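Side-chain contacts in putative lipoprotein (Bacteroides ovatus, PDB 3OQQ), which is of unknown function but binds calcium ions and is probably a lipoprotein exposed outside the cell: residues Trp242-Asp247 against Thr275-Asn280; Met284-Val287 against Val292-Gly295; Thr409-Ser414 against Ser418-Tyr423. All coordinates share one frame; numbering follows the deposited sequence.

Contact 1. Residues Trp242-Asp247 against Thr275-Asn280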
ATOM      1  N   TRP A 242      -8.144   6.093  23.668  1.00 21.70           N
ATOM      2  CA  TRP A 242      -7.624   4.736  23.734  1.00 20.97           C
ATOM      3  C   TRP A 242      -6.185   4.687  24.224  1.00 26.81           C
ATOM      4  O   TRP A 242      -5.444   5.675  24.178  1.00 25.26           O
ATOM      5  CB  TRP A 242      -7.752   4.023  22.375  1.00 19.30           C
ATOM      6  CG  TRP A 242      -6.876   4.585  21.279  1.00 19.43           C
ATOM      7  CD1 TRP A 242      -7.204   5.578  20.397  1.00 21.75           C
ATOM      8  CD2 TRP A 242      -5.537   4.167  20.936  1.00 18.39           C
ATOM      9  NE1 TRP A 242      -6.140   5.824  19.547  1.00 20.56           N
ATOM     10  CE2 TRP A 242      -5.118   4.956  19.839  1.00 21.11           C
ATOM     11  CE3 TRP A 242      -4.657   3.184  21.439  1.00 19.69           C
ATOM     12  CZ2 TRP A 242      -3.849   4.814  19.255  1.00 19.58           C
ATOM     13  CZ3 TRP A 242      -3.402   3.050  20.869  1.00 20.40           C
ATOM     14  CH2 TRP A 242      -2.996   3.875  19.803  1.00 20.45           C
ATOM     15  N   ASN A 243      -5.798   3.502  24.686  1.00 25.11           N
ATOM     16  CA  ASN A 243      -4.454   3.201  25.138  1.00 24.42           C
ATOM     17  C   ASN A 243      -4.154   1.775  24.807  1.00 26.68           C
ATOM     18  O   ASN A 243      -5.073   0.962  24.672  1.00 25.51           O
ATOM     19  CB  ASN A 243      -4.287   3.452  26.645  1.00 25.76           C
ATOM     20  CG  ASN A 243      -4.162   4.899  27.038  1.00 30.31           C
ATOM     21  OD1 ASN A 243      -5.125   5.518  27.469  1.00 31.43           O
ATOM     22  ND2 ASN A 243      -2.992   5.490  26.848  1.00 18.64           N
ATOM     23  N   TRP A 244      -2.862   1.468  24.604  1.00 23.95           N
ATOM     24  CA  TRP A 244      -2.424   0.090  24.433  1.00 22.74           C
ATOM     25  C   TRP A 244      -2.598  -0.578  25.789  1.00 29.94           C
ATOM     26  O   TRP A 244      -2.586   0.126  26.806  1.00 29.44           O
ATOM     27  CB  TRP A 244      -0.943   0.041  24.002  1.00 20.73           C
ATOM     28  CG  TRP A 244      -0.700   0.220  22.527  1.00 20.10           C
ATOM     29  CD1 TRP A 244      -0.915  -0.699  21.540  1.00 22.25           C
ATOM     30  CD2 TRP A 244      -0.154   1.384  21.884  1.00 19.57           C
ATOM     31  NE1 TRP A 244      -0.550  -0.178  20.318  1.00 21.35           N
ATOM     32  CE2 TRP A 244      -0.048   1.089  20.505  1.00 23.02           C
ATOM     33  CE3 TRP A 244       0.307   2.632  22.350  1.00 21.15           C
ATOM     34  CZ2 TRP A 244       0.436   2.020  19.575  1.00 22.23           C
ATOM     35  CZ3 TRP A 244       0.809   3.549  21.426  1.00 22.38           C
ATOM     36  CH2 TRP A 244       0.877   3.238  20.062  1.00 22.17           C
ATOM     37  N   SER A 245      -2.771  -1.902  25.829  1.00 29.33           N
ATOM     38  CA  SER A 245      -2.773  -2.626  27.097  1.00 30.99           C
ATOM     39  C   SER A 245      -1.388  -2.425  27.710  1.00 35.25           C
ATOM     40  O   SER A 245      -0.417  -2.402  26.960  1.00 34.29           O
ATOM     41  CB  SER A 245      -3.029  -4.117  26.871  1.00 35.51           C
ATOM     42  OG  SER A 245      -4.341  -4.351  26.399  1.00 51.80           O
ATOM     43  N   ASN A 246      -1.298  -2.194  29.029  1.00 34.10           N
ATOM     44  CA  ASN A 246      -0.038  -1.957  29.746  1.00 35.64           C
ATOM     45  C   ASN A 246       0.814  -0.894  28.994  1.00 38.69           C
ATOM     46  O   ASN A 246       1.992  -1.107  28.692  1.00 37.35           O
ATOM     47  CB  ASN A 246       0.724  -3.289  29.986  1.00 39.06           C
ATOM     48  CG  ASN A 246      -0.190  -4.413  30.456  1.00 71.55           C
ATOM     49  OD1 ASN A 246      -0.875  -4.321  31.490  1.00 70.56           O
ATOM     50  ND2 ASN A 246      -0.309  -5.454  29.647  1.00 62.32           N
ATOM     51  N   ASP A 247       0.161   0.247  28.682  1.00 35.82           N
ATOM     52  CA  ASP A 247       0.719   1.391  27.966  1.00 34.94           C
ATOM     53  C   ASP A 247       1.750   2.113  28.813  1.00 41.54           C
ATOM     54  O   ASP A 247       1.645   2.147  30.040  1.00 42.24           O
ATOM     55  CB  ASP A 247      -0.390   2.377  27.525  1.00 35.04           C
ATOM     56  CG  ASP A 247      -0.127   3.030  26.174  1.00 33.19           C
ATOM     57  OD1 ASP A 247       1.030   2.941  25.676  1.00 30.59           O
ATOM     58  OD2 ASP A 247      -1.068   3.643  25.618  1.00 29.25           O
ATOM     59  N   THR A 275       0.389  12.023  16.039  1.00 19.51           N
ATOM     60  CA  THR A 275       1.103  12.776  17.082  1.00 20.61           C
ATOM     61  C   THR A 275       0.929  12.143  18.505  1.00 24.59           C
ATOM     62  O   THR A 275       1.758  12.387  19.394  1.00 23.15           O
ATOM     63  CB  THR A 275       0.624  14.239  17.052  1.00 27.57           C
ATOM     64  OG1 THR A 275       1.621  15.078  17.601  1.00 31.34           O
ATOM     65  CG2 THR A 275      -0.734  14.470  17.745  1.00 26.20           C
ATOM     66  N   SER A 276      -0.167  11.365  18.715  1.00 20.63           N
ATOM     67  CA  SER A 276      -0.502  10.806  20.031  1.00 20.31           C
ATOM     68  C   SER A 276       0.172   9.454  20.279  1.00 23.67           C
ATOM     69  O   SER A 276       0.022   8.920  21.370  1.00 22.64           O
ATOM     70  CB  SER A 276      -2.021  10.672  20.176  1.00 22.66           C
ATOM     71  OG  SER A 276      -2.576   9.585  19.443  1.00 24.32           O
ATOM     72  N   LEU A 277       0.931   8.901  19.279  1.00 20.80           N
ATOM     73  CA  LEU A 277       1.549   7.572  19.386  1.00 19.78           C
ATOM     74  C   LEU A 277       2.832   7.572  20.186  1.00 24.57           C
ATOM     75  O   LEU A 277       3.099   6.607  20.917  1.00 22.20           O
ATOM     76  CB  LEU A 277       1.794   6.948  18.016  1.00 18.82           C
ATOM     77  CG  LEU A 277       0.579   6.827  17.091  1.00 20.76           C
ATOM     78  CD1 LEU A 277       0.975   6.188  15.845  1.00 19.12           C
ATOM     79  CD2 LEU A 277      -0.595   6.057  17.775  1.00 21.19           C
HETATM   80  N   MSE A 278       3.640   8.627  20.037  1.00 22.39           N
HETATM   81  CA  MSE A 278       4.858   8.767  20.828  1.00 22.52           C
HETATM   82  C   MSE A 278       4.521   9.103  22.299  1.00 30.05           C
HETATM   83  O   MSE A 278       3.373   9.446  22.615  1.00 30.47           O
HETATM   84  CB  MSE A 278       5.759   9.855  20.237  1.00 24.18           C
HETATM   85  CG  MSE A 278       5.204  11.274  20.415  1.00 30.60           C
HETATM   86 SE   MSE A 278       6.250  12.610  19.502  0.75 37.23          SE
HETATM   87  CE  MSE A 278       6.330  11.702  17.698  1.00 33.53           C
ATOM     88  N   ASP A 279       5.533   9.036  23.184  1.00 27.04           N
ATOM     89  CA  ASP A 279       5.381   9.385  24.595  1.00 27.21           C
ATOM     90  C   ASP A 279       6.005  10.729  24.874  1.00 31.36           C
ATOM     91  O   ASP A 279       5.598  11.408  25.823  1.00 32.49           O
ATOM     92  CB  ASP A 279       6.003   8.317  25.492  1.00 29.31           C
ATOM     93  CG  ASP A 279       5.170   7.057  25.566  1.00 37.53           C
ATOM     94  OD1 ASP A 279       4.026   7.068  25.066  1.00 37.27           O
ATOM     95  OD2 ASP A 279       5.669   6.059  26.085  1.00 44.48           O
ATOM     96  N   ASN A 280       6.981  11.121  24.041  1.00 25.92           N
ATOM     97  CA  ASN A 280       7.698  12.391  24.138  1.00 27.04           C
ATOM     98  C   ASN A 280       8.380  12.738  22.803  1.00 30.94           C
ATOM     99  O   ASN A 280       8.603  11.867  21.952  1.00 29.29           O
ATOM    100  CB  ASN A 280       8.730  12.367  25.281  1.00 29.30           C
ATOM    101  CG  ASN A 280       9.828  11.362  25.081  1.00 36.24           C
ATOM    102  OD1 ASN A 280      10.690  11.545  24.236  1.00 28.85           O
ATOM    103  ND2 ASN A 280       9.847  10.300  25.876  1.00 28.74           N
TER
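Leu277 sets one methyl, CD2, against the six-membered rings of Trp242 and Trp244, joining two loops at one end of a six-stranded antiparallel sheet. Residues 242-247 begin the connection from strand 234-242 to strand 253-263, a beta hairpin, and 275-280 belong to the long loop that follows strand 266-272. The methyl lies 3.8 Å from CZ2 of Trp242, close to the plane of that indole, and 3.9 Å from CH2 of Trp244, so one branch serves both rings. CG of Leu277 is anti to its carbonyl carbon (chi1 -55°); chi2 near 180° extends CD1, and CD2, the other branch, is the methyl that meets the tryptophans.

The indoles also pack on each other. CZ3 of Trp242 stands 3.8 Å above the plane of Trp244, over the ring centre, so that an edge of the first indole meets a face of the second. The carbonyl oxygen of Leu277 comes to the rim of Trp244, with O 3.9 Å from CZ3 and near the ring plane. The pyrrole end of Trp244 is held separately, by a hydrogen bond from NE1 to the backbone of Pro297, while Leu214 of strand 205-215 packs on both indoles.

This buried patch involves no hydrogen bond between the segments; polar order is supplied around it. Arg253 forms salt bridges with both Asp247 and Asp279, and probably eases any repulsion between these two acids, whose OD1 atoms are 5.1 Å apart. Within the hairpin loop, ND2 of Asn243 donates to OD2 of Asp247 over 2.9 Å, almost straight at 165°, reaching the anti side of the carboxylate from 33° out of its plane.

Contact 2. Residues Met284-Val287 against Val292-Gly295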
HETATM    1  N   MSE A 284      10.322  10.032  20.216  1.00 21.28           N
HETATM    2  CA  MSE A 284       9.378   9.849  19.111  1.00 18.14           C
HETATM    3  C   MSE A 284       8.848   8.392  19.129  1.00 20.57           C
HETATM    4  O   MSE A 284       8.822   7.788  20.208  1.00 20.21           O
HETATM    5  CB  MSE A 284       9.988  10.292  17.764  1.00 19.49           C
HETATM    6  CG  MSE A 284      10.198  11.835  17.705  1.00 24.61           C
HETATM    7 SE   MSE A 284      11.423  12.366  16.307  0.75 29.08          SE
HETATM    8  CE  MSE A 284      12.979  12.286  17.305  1.00 27.53           C
ATOM      9  N   PHE A 285       8.412   7.827  17.979  1.00 18.83           N
ATOM     10  CA  PHE A 285       7.719   6.545  17.981  1.00 18.48           C
ATOM     11  C   PHE A 285       8.353   5.445  17.119  1.00 21.48           C
ATOM     12  O   PHE A 285       8.272   5.496  15.888  1.00 20.46           O
ATOM     13  CB  PHE A 285       6.241   6.768  17.535  1.00 19.30           C
ATOM     14  CG  PHE A 285       5.356   5.535  17.637  1.00 19.57           C
ATOM     15  CD1 PHE A 285       5.080   4.955  18.874  1.00 19.53           C
ATOM     16  CD2 PHE A 285       4.784   4.976  16.503  1.00 19.52           C
ATOM     17  CE1 PHE A 285       4.285   3.827  18.965  1.00 20.17           C
ATOM     18  CE2 PHE A 285       3.962   3.853  16.600  1.00 21.79           C
ATOM     19  CZ  PHE A 285       3.721   3.281  17.830  1.00 19.61           C
ATOM     20  N   GLN A 286       8.847   4.364  17.800  1.00 18.22           N
ATOM     21  CA  GLN A 286       9.458   3.168  17.194  1.00 14.81           C
ATOM     22  C   GLN A 286      10.673   3.527  16.316  1.00 18.90           C
ATOM     23  O   GLN A 286      10.865   2.889  15.287  1.00 18.71           O
ATOM     24  CB  GLN A 286       8.409   2.366  16.380  1.00 14.97           C
ATOM     25  CG  GLN A 286       7.123   1.952  17.169  1.00 19.59           C
ATOM     26  CD  GLN A 286       7.419   1.078  18.388  1.00 32.59           C
ATOM     27  OE1 GLN A 286       8.075   1.487  19.339  1.00 22.47           O
ATOM     28  NE2 GLN A 286       6.910  -0.133  18.418  1.00 22.29           N
ATOM     29  N   VAL A 287      11.482   4.548  16.704  1.00 16.30           N
ATOM     30  CA  VAL A 287      12.658   4.985  15.903  1.00 15.42           C
ATOM     31  C   VAL A 287      13.967   5.148  16.745  1.00 19.03           C
ATOM     32  O   VAL A 287      15.068   5.291  16.186  1.00 17.53           O
ATOM     33  CB  VAL A 287      12.368   6.299  15.092  1.00 17.53           C
ATOM     34  CG1 VAL A 287      11.241   6.100  14.090  1.00 16.62           C
ATOM     35  CG2 VAL A 287      12.099   7.521  15.992  1.00 17.80           C
ATOM     36  N   VAL A 292      12.413   1.605  21.442  1.00 21.06           N
ATOM     37  CA  VAL A 292      11.459   0.883  20.584  1.00 20.15           C
ATOM     38  C   VAL A 292      10.664  -0.118  21.460  1.00 23.63           C
ATOM     39  O   VAL A 292      11.249  -0.833  22.271  1.00 21.77           O
ATOM     40  CB  VAL A 292      12.160   0.191  19.386  1.00 23.89           C
ATOM     41  CG1 VAL A 292      11.153  -0.542  18.499  1.00 22.97           C
ATOM     42  CG2 VAL A 292      12.960   1.203  18.565  1.00 23.67           C
ATOM     43  N   ARG A 293       9.340  -0.132  21.311  1.00 20.01           N
ATOM     44  CA  ARG A 293       8.474  -0.993  22.113  1.00 20.54           C
ATOM     45  C   ARG A 293       8.277  -2.295  21.351  1.00 24.12           C
ATOM     46  O   ARG A 293       7.657  -2.320  20.286  1.00 19.45           O
ATOM     47  CB  ARG A 293       7.152  -0.281  22.419  1.00 18.36           C
ATOM     48  CG  ARG A 293       7.383   1.057  23.127  1.00 25.18           C
ATOM     49  CD  ARG A 293       6.127   1.913  23.169  1.00 21.63           C
ATOM     50  NE  ARG A 293       5.127   1.273  24.016  1.00 26.35           N
ATOM     51  CZ  ARG A 293       3.897   1.723  24.205  1.00 34.27           C
ATOM     52  NH1 ARG A 293       3.497   2.848  23.628  1.00 23.96           N
ATOM     53  NH2 ARG A 293       3.058   1.053  24.977  1.00 26.21           N
ATOM     54  N   GLU A 294       8.854  -3.367  21.912  1.00 21.77           N
ATOM     55  CA  GLU A 294       8.893  -4.699  21.332  1.00 21.31           C
ATOM     56  C   GLU A 294       7.514  -5.323  21.233  1.00 23.47           C
ATOM     57  O   GLU A 294       6.797  -5.367  22.221  1.00 24.58           O
ATOM     58  CB  GLU A 294       9.839  -5.608  22.169  1.00 22.86           C
ATOM     59  CG  GLU A 294      11.280  -5.146  22.161  1.00 34.65           C
ATOM     60  CD  GLU A 294      11.915  -4.931  20.797  1.00 48.56           C
ATOM     61  OE1 GLU A 294      11.670  -5.760  19.891  1.00 25.00           O
ATOM     62  OE2 GLU A 294      12.687  -3.954  20.650  1.00 37.27           O
ATOM     63  N   GLY A 295       7.172  -5.810  20.040  1.00 20.61           N
ATOM     64  CA  GLY A 295       5.902  -6.481  19.755  1.00 19.68           C
ATOM     65  C   GLY A 295       4.660  -5.630  19.957  1.00 24.38           C
ATOM     66  O   GLY A 295       3.576  -6.175  20.178  1.00 27.10           O
TER
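Two hydrogen bonds join the side-chain amide of Gln286 to the backbone of Arg293, and both are well directed. The amide N of Arg293 donates to OE1 of Gln286 over 2.8 Å, nearly straight at 176°, and NE2 of Gln286 returns a bond of 3.0 Å to O of Arg293. Each acceptor is approached in its carbonyl plane, on a lone pair, and the amide of Gln286 lies almost flat with the oxygen it serves. A side chain here does what a neighbouring strand would do in an antiparallel sheet: it pairs with the N-H and C=O of one residue, within the loop that links strand 266-272 to strand 298-307.

The bend that makes this possible is in the chain of Gln286, where chi2 of -59° turns the amide across to 292-295. Its CG meanwhile rests 3.6 Å above the centre of the Phe285 ring, so the aliphatic part of the glutamine is packed while its polar end is bonded. Val292 packs with both methyls: CG1 lies 3.8 Å from OE1 of Gln286, and CG2 is 4.1 Å from the backbone N of Val287. CB of Arg293 comes to 3.7 Å from OE1 of Gln286. Beyond it, the guanidinium leaves the loop for a salt bridge with Asp247.

The loop also lies near calcium: Val287 pairs through its backbone with Glu397, a metal ligand, and O of Gln286 accepts a bond from His394. With donor matched to acceptor at both amide atoms, the terminal group of Gln286 has a defined flip, and a neutral side chain satisfies the N-H and C=O of Arg293, a residue in a segment without regular strand structure.

Contact 3. Residues Thr409-Ser414 against Ser418-Tyr423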
ATOM      1  N   THR A 409      21.831   4.289  -3.160  1.00 22.29           N
ATOM      2  CA  THR A 409      22.258   5.326  -4.132  1.00 24.43           C
ATOM      3  C   THR A 409      22.646   4.704  -5.470  1.00 27.40           C
ATOM      4  O   THR A 409      22.408   5.332  -6.505  1.00 28.38           O
ATOM      5  CB  THR A 409      23.357   6.253  -3.602  1.00 32.41           C
ATOM      6  OG1 THR A 409      24.550   5.498  -3.471  1.00 33.46           O
ATOM      7  CG2 THR A 409      22.978   6.902  -2.261  1.00 34.86           C
ATOM      8  N   LYS A 410      23.157   3.458  -5.456  1.00 22.33           N
ATOM      9  CA  LYS A 410      23.500   2.734  -6.695  1.00 23.05           C
ATOM     10  C   LYS A 410      22.249   2.558  -7.568  1.00 26.41           C
ATOM     11  O   LYS A 410      22.310   2.771  -8.771  1.00 26.44           O
ATOM     12  CB  LYS A 410      24.153   1.376  -6.398  1.00 22.87           C
ATOM     13  CG  LYS A 410      25.627   1.478  -6.041  1.00 36.05           C
ATOM     14  CD  LYS A 410      26.171   0.123  -5.589  1.00 37.58           C
ATOM     15  CE  LYS A 410      27.615   0.212  -5.176  1.00 54.91           C
ATOM     16  NZ  LYS A 410      28.077  -1.040  -4.513  1.00 67.80           N
ATOM     17  N   TRP A 411      21.129   2.190  -6.950  1.00 23.43           N
ATOM     18  CA  TRP A 411      19.835   2.046  -7.604  1.00 23.43           C
ATOM     19  C   TRP A 411      19.304   3.424  -8.037  1.00 25.71           C
ATOM     20  O   TRP A 411      18.870   3.584  -9.191  1.00 24.48           O
ATOM     21  CB  TRP A 411      18.864   1.371  -6.649  1.00 21.33           C
ATOM     22  CG  TRP A 411      17.455   1.248  -7.153  1.00 22.41           C
ATOM     23  CD1 TRP A 411      16.986   0.333  -8.051  1.00 25.43           C
ATOM     24  CD2 TRP A 411      16.305   1.939  -6.645  1.00 21.74           C
ATOM     25  NE1 TRP A 411      15.627   0.458  -8.190  1.00 23.95           N
ATOM     26  CE2 TRP A 411      15.177   1.428  -7.326  1.00 25.16           C
ATOM     27  CE3 TRP A 411      16.113   2.911  -5.642  1.00 22.43           C
ATOM     28  CZ2 TRP A 411      13.875   1.870  -7.052  1.00 23.44           C
ATOM     29  CZ3 TRP A 411      14.823   3.328  -5.358  1.00 23.92           C
ATOM     30  CH2 TRP A 411      13.720   2.816  -6.064  1.00 24.30           C
ATOM     31  N   VAL A 412      19.339   4.415  -7.115  1.00 21.95           N
ATOM     32  CA  VAL A 412      18.869   5.775  -7.416  1.00 21.89           C
ATOM     33  C   VAL A 412      19.629   6.324  -8.628  1.00 27.23           C
ATOM     34  O   VAL A 412      19.004   6.667  -9.635  1.00 27.97           O
ATOM     35  CB  VAL A 412      18.954   6.757  -6.209  1.00 23.92           C
ATOM     36  CG1 VAL A 412      18.633   8.202  -6.649  1.00 23.85           C
ATOM     37  CG2 VAL A 412      17.999   6.332  -5.081  1.00 21.41           C
ATOM     38  N   ASP A 413      20.964   6.385  -8.533  1.00 23.14           N
ATOM     39  CA  ASP A 413      21.822   7.026  -9.530  1.00 24.03           C
ATOM     40  C   ASP A 413      21.877   6.282 -10.854  1.00 27.65           C
ATOM     41  O   ASP A 413      22.132   6.918 -11.869  1.00 27.98           O
ATOM     42  CB  ASP A 413      23.210   7.302  -8.940  1.00 26.31           C
ATOM     43  CG  ASP A 413      23.099   8.381  -7.861  1.00 34.01           C
ATOM     44  OD1 ASP A 413      22.543   9.464  -8.158  1.00 34.62           O
ATOM     45  OD2 ASP A 413      23.549   8.140  -6.726  1.00 36.85           O
ATOM     46  N   SER A 414      21.577   4.966 -10.871  1.00 24.86           N
ATOM     47  CA  SER A 414      21.472   4.222 -12.127  1.00 25.12           C
ATOM     48  C   SER A 414      20.029   4.300 -12.654  1.00 27.06           C
ATOM     49  O   SER A 414      19.707   3.702 -13.679  1.00 27.10           O
ATOM     50  CB  SER A 414      21.888   2.770 -11.943  1.00 25.20           C
ATOM     51  OG  SER A 414      20.888   2.133 -11.172  1.00 26.36           O
ATOM     52  N   SER A 418      20.398  -0.756 -11.782  1.00 26.54           N
ATOM     53  CA  SER A 418      21.236  -1.632 -10.969  1.00 26.36           C
ATOM     54  C   SER A 418      20.706  -1.755  -9.576  1.00 28.58           C
ATOM     55  O   SER A 418      19.931  -0.897  -9.136  1.00 26.64           O
ATOM     56  CB  SER A 418      22.659  -1.089 -10.909  1.00 29.72           C
ATOM     57  OG  SER A 418      23.231  -1.203 -12.194  1.00 38.33           O
ATOM     58  N   ASN A 419      21.116  -2.829  -8.882  1.00 25.45           N
ATOM     59  CA  ASN A 419      20.774  -3.076  -7.479  1.00 25.21           C
ATOM     60  C   ASN A 419      19.282  -2.928  -7.237  1.00 28.78           C
ATOM     61  O   ASN A 419      18.872  -2.185  -6.341  1.00 26.71           O
ATOM     62  CB  ASN A 419      21.563  -2.106  -6.587  1.00 26.43           C
ATOM     63  CG  ASN A 419      23.043  -2.262  -6.759  1.00 33.82           C
ATOM     64  OD1 ASN A 419      23.672  -1.651  -7.628  1.00 32.32           O
ATOM     65  ND2 ASN A 419      23.609  -3.135  -5.968  1.00 20.70           N
ATOM     66  N   GLN A 420      18.468  -3.610  -8.068  1.00 25.58           N
ATOM     67  CA  GLN A 420      17.008  -3.558  -7.985  1.00 24.72           C
ATOM     68  C   GLN A 420      16.518  -4.159  -6.692  1.00 27.02           C
ATOM     69  O   GLN A 420      15.457  -3.786  -6.221  1.00 27.16           O
ATOM     70  CB  GLN A 420      16.381  -4.241  -9.196  1.00 27.18           C
ATOM     71  CG  GLN A 420      16.399  -3.300 -10.408  1.00 35.85           C
ATOM     72  CD  GLN A 420      16.145  -3.947 -11.734  1.00 52.25           C
ATOM     73  OE1 GLN A 420      15.489  -4.979 -11.850  1.00 48.99           O
ATOM     74  NE2 GLN A 420      16.641  -3.319 -12.782  1.00 49.04           N
ATOM     75  N   LYS A 421      17.325  -5.022  -6.071  1.00 23.64           N
ATOM     76  CA  LYS A 421      17.024  -5.637  -4.775  1.00 22.79           C
ATOM     77  C   LYS A 421      17.864  -4.979  -3.663  1.00 24.03           C
ATOM     78  O   LYS A 421      18.222  -5.625  -2.682  1.00 23.22           O
ATOM     79  CB  LYS A 421      17.256  -7.154  -4.824  1.00 24.89           C
ATOM     80  CG  LYS A 421      16.139  -7.911  -5.537  1.00 33.51           C
ATOM     81  CD  LYS A 421      16.688  -9.235  -6.055  1.00 43.93           C
ATOM     82  CE  LYS A 421      15.820 -10.433  -5.809  1.00 60.15           C
ATOM     83  NZ  LYS A 421      16.404 -11.655  -6.435  1.00 70.79           N
ATOM     84  N   TRP A 422      18.099  -3.670  -3.782  1.00 19.96           N
ATOM     85  CA  TRP A 422      18.872  -2.898  -2.816  1.00 20.61           C
ATOM     86  C   TRP A 422      18.296  -2.996  -1.400  1.00 23.02           C
ATOM     87  O   TRP A 422      19.081  -2.953  -0.448  1.00 21.71           O
ATOM     88  CB  TRP A 422      18.954  -1.420  -3.236  1.00 20.05           C
ATOM     89  CG  TRP A 422      17.620  -0.742  -3.301  1.00 20.72           C
ATOM     90  CD1 TRP A 422      16.811  -0.628  -4.390  1.00 23.44           C
ATOM     91  CD2 TRP A 422      16.929  -0.102  -2.215  1.00 19.96           C
ATOM     92  NE1 TRP A 422      15.681   0.083  -4.066  1.00 21.96           N
ATOM     93  CE2 TRP A 422      15.729   0.427  -2.739  1.00 22.99           C
ATOM     94  CE3 TRP A 422      17.226   0.108  -0.850  1.00 20.68           C
ATOM     95  CZ2 TRP A 422      14.786   1.098  -1.935  1.00 21.51           C
ATOM     96  CZ3 TRP A 422      16.278   0.736  -0.046  1.00 20.99           C
ATOM     97  CH2 TRP A 422      15.095   1.265  -0.600  1.00 21.18           C
ATOM     98  N   TYR A 423      16.934  -3.093  -1.279  1.00 19.41           N
ATOM     99  CA  TYR A 423      16.164  -3.143  -0.022  1.00 19.94           C
ATOM    100  C   TYR A 423      16.433  -4.426   0.773  1.00 24.49           C
ATOM    101  O   TYR A 423      16.171  -4.454   1.974  1.00 23.42           O
ATOM    102  CB  TYR A 423      14.657  -3.000  -0.285  1.00 21.35           C
ATOM    103  CG  TYR A 423      14.172  -3.840  -1.450  1.00 23.86           C
ATOM    104  CD1 TYR A 423      13.976  -5.211  -1.313  1.00 25.18           C
ATOM    105  CD2 TYR A 423      13.891  -3.261  -2.681  1.00 25.36           C
ATOM    106  CE1 TYR A 423      13.577  -5.996  -2.393  1.00 25.40           C
ATOM    107  CE2 TYR A 423      13.447  -4.029  -3.755  1.00 26.58           C
ATOM    108  CZ  TYR A 423      13.305  -5.401  -3.609  1.00 30.41           C
ATOM    109  OH  TYR A 423      12.874  -6.173  -4.664  1.00 30.22           O
TER
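Trp411 and Trp422 supply the aromatic part. NE1 of Trp422 lies 3.1 Å above the plane of Trp411, over its centre, and the planes meet obliquely, at 35°. CG of Trp411 is anti to the backbone N (chi1 176°), which swings the indole off helix 408-413 and across the returning chain. Phe91 meets Trp411 edge-to-face, as Tyr405 and Phe408 meet Trp422. Replacing Trp411 by an alanine would probably open a gap against Trp422 and leave Phe91 without this edge-to-face partner.

The polar contacts lie nearer the backbone. N of Ser418 donates to OG of Ser414 over 3.0 Å at 158°, and a CA-H...O contact joins CA of Trp411 to O of Ser418, 3.3 Å apart. That same oxygen sits at the edge of the Trp411 ring, in its plane.

Farther out, OD1 of Asn419 rests 3.3 Å from CB of Lys410, beside the aliphatic start of the lysine chain.

Such an arrangement is a helix end with a tight return: the hydroxyl of Ser414, just past the helix, accepts the N-H of Ser418 as the chain turns back, and a type I turn from Asn419 to Trp422 brings the second indole against one face of the first.

How the contacts relate
Contacts 1 and 2 form one continuous region. Segments 275-280, 284-287 and 292-295 all come from the long loop before strand 298-307, and the contacts meet at the salt bridge of Asp247 with Arg293 and at Leu277 against Phe285. Contact 1 is wholly buried and apolar across its interface; contact 2 is partly buried, nearer calcium, and relies on paired amide bonds. Contact 3 stands apart, its centre about 37 Å from that of contact 1 and 28 Å from that of contact 2. It ties a short helix to its own following loop, combining buried indoles with a serine bond and a more exposed lysine-asparagine contact.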